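Local coordinates for protein aspartate aminotransferase, mitochondrial (Trypanosoma brucei brucei, PDB 4W5K) that probably catalyses the reversible transfer of an amino group between L-aspartate and 2-oxoglutarate, using pyridoxal 5'-phosphate as cofactor in a homodimer, at residues G99-L104 / E132-K137; D109-F114 / A138-T143; V325-A330 / N383-S388. The protein carries 1 engineered substitution. All coordinates share one frame; numbering follows the deposited sequence. Where two conformers were deposited one is given.

Contact 1. Residues G99-L104 / E132-K137; sequences GGTGAL and ESIFAK. With PLP (pyridoxal-5'-phosphate), chain C.
Leu-104 of helix 99-110 packs against Ile-134 and Phe-135 of helix 129-137, in the large domain of this fold-type I aminotransferase. The helices run in roughly the same direction, the axes of the two short segments 34° apart and 10.4 Å from each other, so the gap is bridged by side chains, some of which reach the Leu-104 carbonyl group. Followed outward, Leu-104 touches Ile-134, Phe-135 and the cofactor. Its CB lies 3.9 Å from Ile-134 CG2, the branch of the isoleucine that also meets the Leu-104 carbonyl. CG, anti to the carbonyl carbon and beside the backbone N (chi1 -70°), carries the fork between the cofactor and helix 129-137. CD2 comes within 4.0 Å of Phe-135 CZ. CD1 touches both Ile-134 CD1 and the pyridine ring of pyridoxal phosphate, whose C6 is 4.0 Å away. Phe-135 in turn stacks edge-to-face with Phe-207.

One turn earlier, Thr-101 divides its side chain between protein and cofactor. CG2, anti to the backbone N, touches Ile-134 CD1 at 4.0 Å, while OG1 sits beside the N and donates to PLP O2P over 2.6 Å. The Thr-101 N itself reaches the same O2P at 2.8 Å, giving that oxygen two donors from one residue, and Gly-100 N holds PLP O3P at 2.7 Å. Arg-253, Ser-242 and Ser-244 also bond the cofactor, as does Tyr-62 of the second subunit. Because the amides of Gly-100 and Thr-101 belong to the first turn of a helix, its dipole would be expected to favour the negatively charged phosphate.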
loop_
_atom_site.group_PDB
_atom_site.type_symbol
_atom_site.label_atom_id
_atom_site.label_comp_id
_atom_site.label_asym_id
_atom_site.label_seq_id
_atom_site.Cartn_x
_atom_site.Cartn_y
_atom_site.Cartn_z
ATOM N N GLY A 99 -3.051 1.472 6.200
ATOM C CA GLY A 99 -2.952 1.908 7.585
ATOM C C GLY A 99 -3.346 3.360 7.795
ATOM O O GLY A 99 -3.855 4.038 6.897
ATOM N N GLY A 100 -3.130 3.857 9.010
ATOM C CA GLY A 100 -3.316 5.279 9.245
ATOM C C GLY A 100 -2.391 6.156 8.418
ATOM O O GLY A 100 -2.757 7.312 8.071
ATOM N N THR A 101 -1.201 5.634 8.095
ATOM C CA THR A 101 -0.232 6.396 7.313
ATOM C C THR A 101 -0.814 6.705 5.952
ATOM O O THR A 101 -0.768 7.863 5.519
ATOM C CB THR A 101 1.109 5.662 7.144
ATOM O OG1 THR A 101 1.644 5.339 8.445
ATOM C CG2 THR A 101 2.105 6.530 6.372
ATOM N N GLY A 102 -1.359 5.680 5.294
ATOM C CA GLY A 102 -1.996 5.879 3.984
ATOM C C GLY A 102 -3.146 6.885 4.055
ATOM O O GLY A 102 -3.317 7.736 3.168
ATOM N N ALA A 103 -3.948 6.818 5.116
ATOM C CA ALA A 103 -5.034 7.781 5.247
ATOM C C ALA A 103 -4.510 9.207 5.416
ATOM O O ALA A 103 -5.076 10.147 4.865
ATOM C CB ALA A 103 -5.956 7.420 6.444
ATOM N N LEU A 104 -3.440 9.381 6.195
ATOM C CA LEU A 104 -2.847 10.724 6.351
ATOM C C LEU A 104 -2.360 11.254 5.011
ATOM O O LEU A 104 -2.567 12.426 4.679
ATOM C CB LEU A 104 -1.684 10.690 7.340
ATOM C CG LEU A 104 -2.197 10.468 8.759
ATOM C CD1 LEU A 104 -1.060 9.934 9.622
ATOM C CD2 LEU A 104 -2.782 11.813 9.355
ATOM N N GLU A 132 5.520 15.173 9.407
ATOM C CA GLU A 132 6.127 16.254 8.627
ATOM C C GLU A 132 6.327 15.862 7.161
ATOM O O GLU A 132 5.954 16.598 6.248
ATOM C CB GLU A 132 7.474 16.677 9.225
ATOM C CG GLU A 132 8.026 17.917 8.535
ATOM C CD GLU A 132 9.240 18.498 9.240
ATOM O OE1 GLU A 132 10.123 17.717 9.643
ATOM O OE2 GLU A 132 9.302 19.739 9.403
ATOM N N SER A 133 6.914 14.692 6.943
ATOM C CA SER A 133 7.195 14.245 5.590
ATOM C C SER A 133 5.922 13.920 4.810
ATOM O O SER A 133 5.820 14.236 3.613
ATOM C CB SER A 133 8.105 13.014 5.590
ATOM O OG SER A 133 8.446 12.747 4.220
ATOM N N ILE A 134 4.982 13.250 5.466
ATOM C CA ILE A 134 3.693 12.931 4.838
ATOM C C ILE A 134 3.080 14.187 4.247
ATOM O O ILE A 134 2.718 14.235 3.068
ATOM C CB ILE A 134 2.702 12.317 5.849
ATOM C CG1 ILE A 134 3.138 10.898 6.260
ATOM C CG2 ILE A 134 1.298 12.218 5.250
ATOM C CD1 ILE A 134 2.413 10.363 7.522
ATOM N N PHE A 135 2.984 15.232 5.063
ATOM C CA PHE A 135 2.302 16.399 4.568
ATOM C C PHE A 135 3.174 17.222 3.651
ATOM O O PHE A 135 2.647 17.853 2.759
ATOM C CB PHE A 135 1.756 17.196 5.764
ATOM C CG PHE A 135 0.566 16.511 6.392
ATOM C CD1 PHE A 135 -0.643 16.446 5.690
ATOM C CD2 PHE A 135 0.667 15.870 7.631
ATOM C CE1 PHE A 135 -1.733 15.787 6.219
ATOM C CE2 PHE A 135 -0.426 15.218 8.179
ATOM C CZ PHE A 135 -1.629 15.176 7.469
ATOM N N ALA A 136 4.498 17.157 3.798
ATOM C CA ALA A 136 5.372 17.820 2.829
ATOM C C ALA A 136 5.151 17.247 1.435
ATOM O O ALA A 136 5.044 17.988 0.446
ATOM C CB ALA A 136 6.841 17.682 3.226
ATOM N N LYS A 137 5.058 15.921 1.358
ATOM C CA LYS A 137 4.833 15.258 0.057
ATOM C C LYS A 137 3.493 15.701 -0.549
ATOM O O LYS A 137 3.363 15.795 -1.770
ATOM C CB LYS A 137 4.869 13.728 0.213
ATOM C CG LYS A 137 6.265 13.150 0.471
ATOM C CD LYS A 137 7.176 13.428 -0.722
ATOM C CE LYS A 137 8.589 12.895 -0.494
ATOM N NZ LYS A 137 9.512 13.167 -1.645
HETATM N N1 PLP C . -0.255 8.180 13.446
HETATM C C2 PLP C . 0.197 7.925 14.719
HETATM C C2A PLP C . -0.026 8.965 15.770
HETATM C C3 PLP C . 0.847 6.727 15.016
HETATM O O3 PLP C . 1.322 6.461 16.271
HETATM C C4 PLP C . 1.033 5.780 14.018
HETATM C C4A PLP C . 1.523 4.416 14.418
HETATM O O4A PLP C . 2.723 4.267 14.670
HETATM C C5 PLP C . 0.573 6.035 12.727
HETATM C C6 PLP C . -0.087 7.234 12.452
HETATM C C5A PLP C . 0.789 5.026 11.609
HETATM O O4P PLP C . -0.103 3.954 11.725
HETATM P P PLP C . -0.198 2.840 10.642
HETATM O O1P PLP C . 0.732 1.709 10.964
HETATM O O2P PLP C . 0.123 3.417 9.285
HETATM O O3P PLP C . -1.636 2.379 10.700
#

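Contact 2. Residues D109-F114 / A138-T143; sequences DLLNRF and AGMELT
Asp-109 and Ala-138 bring the backbones of 109-114 and 138-143 together, their CA atoms only 4.9 Å apart, after which the segments diverge. The second segment leaves helix 129-137 through a Schellman motif: Gly-139 takes a positive phi of 95°, two bonds fold back into the last helical turn, and the chain then enters strand 141-149, which pairs with strand 120-124. Contact 2 thus sits where a helix-to-strand connection of the large domain passes helix 99-110.

The CB of Asp-109 points away from Ala-138, yet its carboxylate curls back. OD1 lies 3.4 Å from Ala-138 CA and close to the alanine methyl as well, while OD2 forms a salt bridge with Arg-105 NE, so the two oxygens serve different neighbours. Farther along, Leu-111 and Met-140 meet at about a right angle. The methionine chain bends at its last torsion (chi3 78°), and both SD, at 3.4 Å, and CE, at 3.6 Å, pack on Leu-111 CD1; Cys-118 touches both residues. One water bridges the two segments, donating to Asp-109 OD1 at 2.7 Å and to Ala-138 O at 3.1 Å.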
loop_
_atom_site.group_PDB
_atom_site.type_symbol
_atom_site.label_atom_id
_atom_site.label_comp_id
_atom_site.label_asym_id
_atom_site.label_seq_id
_atom_site.Cartn_x
_atom_site.Cartn_y
_atom_site.Cartn_z
ATOM N N ASP A 109 -3.277 14.611 0.339
ATOM C CA ASP A 109 -3.317 14.824 -1.103
ATOM C C ASP A 109 -4.697 15.278 -1.593
ATOM O O ASP A 109 -4.811 15.862 -2.684
ATOM C CB ASP A 109 -2.907 13.531 -1.855
ATOM C CG ASP A 109 -1.383 13.348 -1.940
ATOM O OD1 ASP A 109 -0.659 14.356 -1.968
ATOM O OD2 ASP A 109 -0.904 12.186 -2.024
ATOM N N LEU A 110 -5.738 14.992 -0.818
ATOM C CA LEU A 110 -7.103 15.365 -1.173
ATOM C C LEU A 110 -7.453 16.805 -0.732
ATOM O O LEU A 110 -8.402 17.384 -1.249
ATOM C CB LEU A 110 -8.111 14.405 -0.539
ATOM C CG LEU A 110 -9.543 14.563 -1.051
ATOM C CD1 LEU A 110 -9.625 14.182 -2.540
ATOM C CD2 LEU A 110 -10.486 13.725 -0.195
ATOM N N LEU A 111 -6.685 17.368 0.189
ATOM C CA LEU A 111 -7.123 18.605 0.851
ATOM C C LEU A 111 -7.418 19.757 -0.108
ATOM O O LEU A 111 -8.342 20.547 0.149
ATOM C CB LEU A 111 -6.094 19.082 1.894
ATOM C CG LEU A 111 -5.987 18.159 3.114
ATOM C CD1 LEU A 111 -4.955 18.654 4.091
ATOM C CD2 LEU A 111 -7.333 18.044 3.822
ATOM N N ASN A 112 -6.690 19.842 -1.220
ATOM C CA ASN A 112 -6.902 20.997 -2.092
ATOM C C ASN A 112 -8.202 20.909 -2.892
ATOM O O ASN A 112 -8.568 21.865 -3.549
ATOM C CB ASN A 112 -5.708 21.238 -3.030
ATOM C CG ASN A 112 -5.462 20.102 -4.002
ATOM O OD1 ASN A 112 -6.160 19.110 -4.000
ATOM N ND2 ASN A 112 -4.454 20.259 -4.836
ATOM N N ARG A 113 -8.924 19.805 -2.764
ATOM C CA ARG A 113 -10.277 19.691 -3.319
ATOM C C ARG A 113 -11.305 20.445 -2.489
ATOM O O ARG A 113 -12.390 20.752 -2.974
ATOM C CB ARG A 113 -10.698 18.214 -3.398
ATOM C CG ARG A 113 -10.296 17.481 -4.657
ATOM C CD ARG A 113 -8.884 17.745 -5.136
ATOM N NE ARG A 113 -8.786 17.299 -6.523
ATOM C CZ ARG A 113 -7.788 17.567 -7.369
ATOM N NH1 ARG A 113 -6.739 18.288 -6.990
ATOM N NH2 ARG A 113 -7.850 17.107 -8.617
ATOM N N PHE A 114 -10.996 20.745 -1.220
ATOM C CA PHE A 114 -12.007 21.396 -0.423
ATOM C C PHE A 114 -11.483 22.408 0.603
ATOM O O PHE A 114 -12.274 23.050 1.267
ATOM C CB PHE A 114 -12.888 20.348 0.271
ATOM C CG PHE A 114 -12.157 19.434 1.242
ATOM C CD1 PHE A 114 -11.519 18.281 0.800
ATOM C CD2 PHE A 114 -12.160 19.718 2.609
ATOM C CE1 PHE A 114 -10.859 17.421 1.690
ATOM C CE2 PHE A 114 -11.504 18.859 3.526
ATOM C CZ PHE A 114 -10.853 17.713 3.068
ATOM N N ALA A 138 2.522 16.011 0.318
ATOM C CA ALA A 138 1.189 16.460 -0.098
ATOM C C ALA A 138 1.107 17.961 -0.355
ATOM O O ALA A 138 0.019 18.473 -0.619
ATOM C CB ALA A 138 0.155 16.083 0.951
ATOM N N GLY A 139 2.231 18.667 -0.218
ATOM C CA GLY A 139 2.315 20.078 -0.588
ATOM C C GLY A 139 2.097 21.038 0.566
ATOM O O GLY A 139 1.844 22.224 0.360
ATOM N N MET A 140 2.184 20.530 1.784
ATOM C CA MET A 140 1.938 21.400 2.944
ATOM C C MET A 140 3.053 21.378 3.958
ATOM O O MET A 140 3.565 20.315 4.328
ATOM C CB MET A 140 0.622 21.013 3.628
ATOM C CG MET A 140 -0.615 21.197 2.728
ATOM S SD MET A 140 -1.949 20.159 3.361
ATOM C CE MET A 140 -2.504 21.153 4.728
ATOM N N GLU A 141 3.377 22.573 4.456
ATOM C CA GLU A 141 4.319 22.740 5.547
ATOM C C GLU A 141 3.677 22.538 6.919
ATOM O O GLU A 141 2.744 23.242 7.290
ATOM C CB GLU A 141 4.938 24.141 5.471
ATOM C CG GLU A 141 6.023 24.359 6.489
ATOM C CD GLU A 141 6.491 25.794 6.526
ATOM O OE1 GLU A 141 5.968 26.607 5.738
ATOM O OE2 GLU A 141 7.376 26.103 7.349
ATOM N N LEU A 142 4.160 21.550 7.663
ATOM C CA LEU A 142 3.712 21.346 9.039
ATOM C C LEU A 142 4.315 22.397 9.951
ATOM O O LEU A 142 5.528 22.597 9.973
ATOM C CB LEU A 142 4.089 19.942 9.503
ATOM C CG LEU A 142 3.660 19.517 10.913
ATOM C CD1 LEU A 142 2.157 19.363 11.010
ATOM C CD2 LEU A 142 4.334 18.167 11.230
ATOM N N THR A 143 3.457 23.088 10.687
ATOM C CA THR A 143 3.910 24.169 11.554
ATOM C C THR A 143 3.332 23.970 12.960
ATOM O O THR A 143 2.211 23.502 13.117
ATOM C CB THR A 143 3.518 25.533 10.971
ATOM O OG1 THR A 143 4.226 26.575 11.647
ATOM C CG2 THR A 143 2.030 25.764 11.079
HETATM O O HOH W 1 -0.843 16.790 -3.089
#

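Contact 3. Residues V325-A330 / N383-S388; sequences VSELKA and NVEYVS
Glu-327 lays the base of its side chain over Ser-388, its CB 3.3 Å from the serine OG and 3.7 Å from the serine CB. This is helix-on-helix packing in the small domain of the aminotransferase fold, where the long helix 300-331 crosses the C-terminal helix 384-395. The axes of the two short segments make an angle of 55° and approach to 9.1 Å; the backbones come nearest at Leu-328 and Ser-388, a closeness consistent with the small serine side chain.

Beyond CB, Glu-327 bends at chi2 (-67°), and its carboxylate swings toward Glu-385, bringing OE1 to 3.8 Å from Glu-385 CG. The two carboxylates are turned 79° against each other, with Glu-327 OE1 and Glu-385 OE2 4.4 Å apart. Arg-323, one turn back on the long helix, probably eases this proximity of like charges: its NE forms a salt bridge with Glu-327 OE2, and its NH2 makes a long, weak ion pair with Glu-385 OE2.

Next to Glu-327, Leu-328 extends CD2 to 3.3 Å from the carbonyl oxygen of Ser-388, and Trp-337 packs on the same leucine. The serine hydroxyl spends its hydrogen within its own helix: OG donates to Val-384 O over 2.7 Å, while Ser-388 N reaches that oxygen at 3.0 Å from the opposite face of the carbonyl plane.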
loop_
_atom_site.group_PDB
_atom_site.type_symbol
_atom_site.label_atom_id
_atom_site.label_comp_id
_atom_site.label_asym_id
_atom_site.label_seq_id
_atom_site.Cartn_x
_atom_site.Cartn_y
_atom_site.Cartn_z
ATOM N N VAL A 325 5.799 3.832 38.435
ATOM C CA VAL A 325 5.775 4.928 39.402
ATOM C C VAL A 325 5.885 4.432 40.849
ATOM O O VAL A 325 6.633 4.998 41.661
ATOM C CB VAL A 325 4.508 5.771 39.241
ATOM C CG1 VAL A 325 4.436 6.835 40.324
ATOM C CG2 VAL A 325 4.497 6.401 37.845
ATOM N N SER A 326 5.174 3.357 41.167
ATOM C CA SER A 326 5.215 2.838 42.528
ATOM C C SER A 326 6.584 2.233 42.846
ATOM O O SER A 326 7.080 2.387 43.953
ATOM C CB SER A 326 4.113 1.804 42.746
ATOM O OG SER A 326 4.387 0.624 42.026
ATOM N N GLU A 327 7.204 1.564 41.877
ATOM C CA GLU A 327 8.535 0.992 42.095
ATOM C C GLU A 327 9.585 2.093 42.214
ATOM O O GLU A 327 10.556 1.942 42.948
ATOM C CB GLU A 327 8.930 0.035 40.968
ATOM C CG GLU A 327 8.131 -1.263 40.909
ATOM C CD GLU A 327 8.360 -2.188 42.095
ATOM O OE1 GLU A 327 9.471 -2.198 42.688
ATOM O OE2 GLU A 327 7.407 -2.915 42.441
ATOM N N LEU A 328 9.404 3.191 41.481
ATOM C CA LEU A 328 10.334 4.316 41.610
ATOM C C LEU A 328 10.275 4.875 43.038
ATOM O O LEU A 328 11.305 5.173 43.657
ATOM C CB LEU A 328 10.028 5.402 40.575
ATOM C CG LEU A 328 10.615 5.138 39.170
ATOM C CD1 LEU A 328 9.979 5.997 38.093
ATOM C CD2 LEU A 328 12.132 5.348 39.198
ATOM N N LYS A 329 9.071 4.998 43.581
ATOM C CA LYS A 329 8.924 5.467 44.960
ATOM C C LYS A 329 9.547 4.472 45.952
ATOM O O LYS A 329 10.240 4.868 46.903
ATOM C CB LYS A 329 7.452 5.699 45.288
ATOM C CG LYS A 329 7.227 6.277 46.665
ATOM C CD LYS A 329 5.755 6.363 47.018
ATOM C CE LYS A 329 5.574 7.044 48.371
ATOM N NZ LYS A 329 4.166 7.007 48.865
ATOM N N ALA A 330 9.330 3.178 45.711
ATOM C CA ALA A 330 9.905 2.137 46.564
ATOM C C ALA A 330 11.438 2.136 46.541
ATOM O O ALA A 330 12.078 1.822 47.548
ATOM C CB ALA A 330 9.375 0.780 46.156
ATOM N N ASN A 383 10.778 -7.123 34.015
ATOM C CA ASN A 383 11.847 -6.134 33.919
ATOM C C ASN A 383 11.542 -4.783 34.570
ATOM O O ASN A 383 12.405 -3.907 34.599
ATOM C CB ASN A 383 12.246 -5.911 32.452
ATOM C CG ASN A 383 11.105 -5.365 31.584
ATOM O OD1 ASN A 383 10.166 -4.716 32.072
ATOM N ND2 ASN A 383 11.202 -5.609 30.277
ATOM N N VAL A 384 10.325 -4.606 35.076
ATOM C CA VAL A 384 9.919 -3.284 35.546
ATOM C C VAL A 384 10.697 -2.904 36.806
ATOM O O VAL A 384 10.987 -1.732 37.038
ATOM C CB VAL A 384 8.388 -3.204 35.792
ATOM C CG1 VAL A 384 7.963 -4.060 36.962
ATOM C CG2 VAL A 384 7.944 -1.744 35.988
ATOM N N GLU A 385 11.089 -3.890 37.601
ATOM C CA GLU A 385 11.849 -3.586 38.800
ATOM C C GLU A 385 13.254 -3.102 38.449
ATOM O O GLU A 385 13.740 -2.127 39.030
ATOM C CB GLU A 385 11.895 -4.802 39.719
ATOM C CG GLU A 385 10.574 -5.025 40.457
ATOM C CD GLU A 385 10.424 -6.430 41.013
ATOM O OE1 GLU A 385 10.587 -7.408 40.248
ATOM O OE2 GLU A 385 10.142 -6.553 42.223
ATOM N N TYR A 386 13.880 -3.761 37.480
ATOM C CA TYR A 386 15.231 -3.428 37.025
ATOM C C TYR A 386 15.270 -2.030 36.407
ATOM O O TYR A 386 16.172 -1.229 36.684
ATOM C CB TYR A 386 15.724 -4.480 36.017
ATOM C CG TYR A 386 17.036 -4.144 35.325
ATOM C CD1 TYR A 386 18.248 -4.269 35.995
ATOM C CD2 TYR A 386 17.061 -3.716 34.000
ATOM C CE1 TYR A 386 19.445 -3.968 35.368
ATOM C CE2 TYR A 386 18.256 -3.407 33.369
ATOM C CZ TYR A 386 19.446 -3.538 34.061
ATOM O OH TYR A 386 20.644 -3.241 33.440
ATOM N N VAL A 387 14.286 -1.744 35.564
ATOM C CA VAL A 387 14.230 -0.466 34.878
ATOM C C VAL A 387 13.987 0.665 35.870
ATOM O O VAL A 387 14.600 1.723 35.757
ATOM C CB VAL A 387 13.147 -0.458 33.802
ATOM C CG1 VAL A 387 12.918 0.956 33.289
ATOM C CG2 VAL A 387 13.555 -1.386 32.657
ATOM N N SER A 388 13.101 0.439 36.836
ATOM C CA SER A 388 12.854 1.443 37.878
ATOM C C SER A 388 14.127 1.765 38.654
ATOM O O SER A 388 14.413 2.935 38.918
ATOM C CB SER A 388 11.768 0.978 38.851
ATOM O OG SER A 388 10.561 0.699 38.162
#

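In the fold
Contacts 1 and 2 are neighbours, their centres about 10 Å apart, and both draw on helix 99-110: contact 1 uses the end that receives the cofactor phosphate, contact 2 the other end, where the side chain of Asp-109 is about 11 Å from that of Thr-101 (nearest atoms). Their partner segments are consecutive in sequence, and a probable hydrogen bond from Met-140 N to Phe-135 O (2.9 Å) links them. Contact 3 lies on the opposite side of the chain's centre and away from the annotated sites; centre to centre, it is about 37 Å from contact 1 and about 44 Å from contact 2. It packs the small domain, whereas contact 1 forms part of the cofactor site.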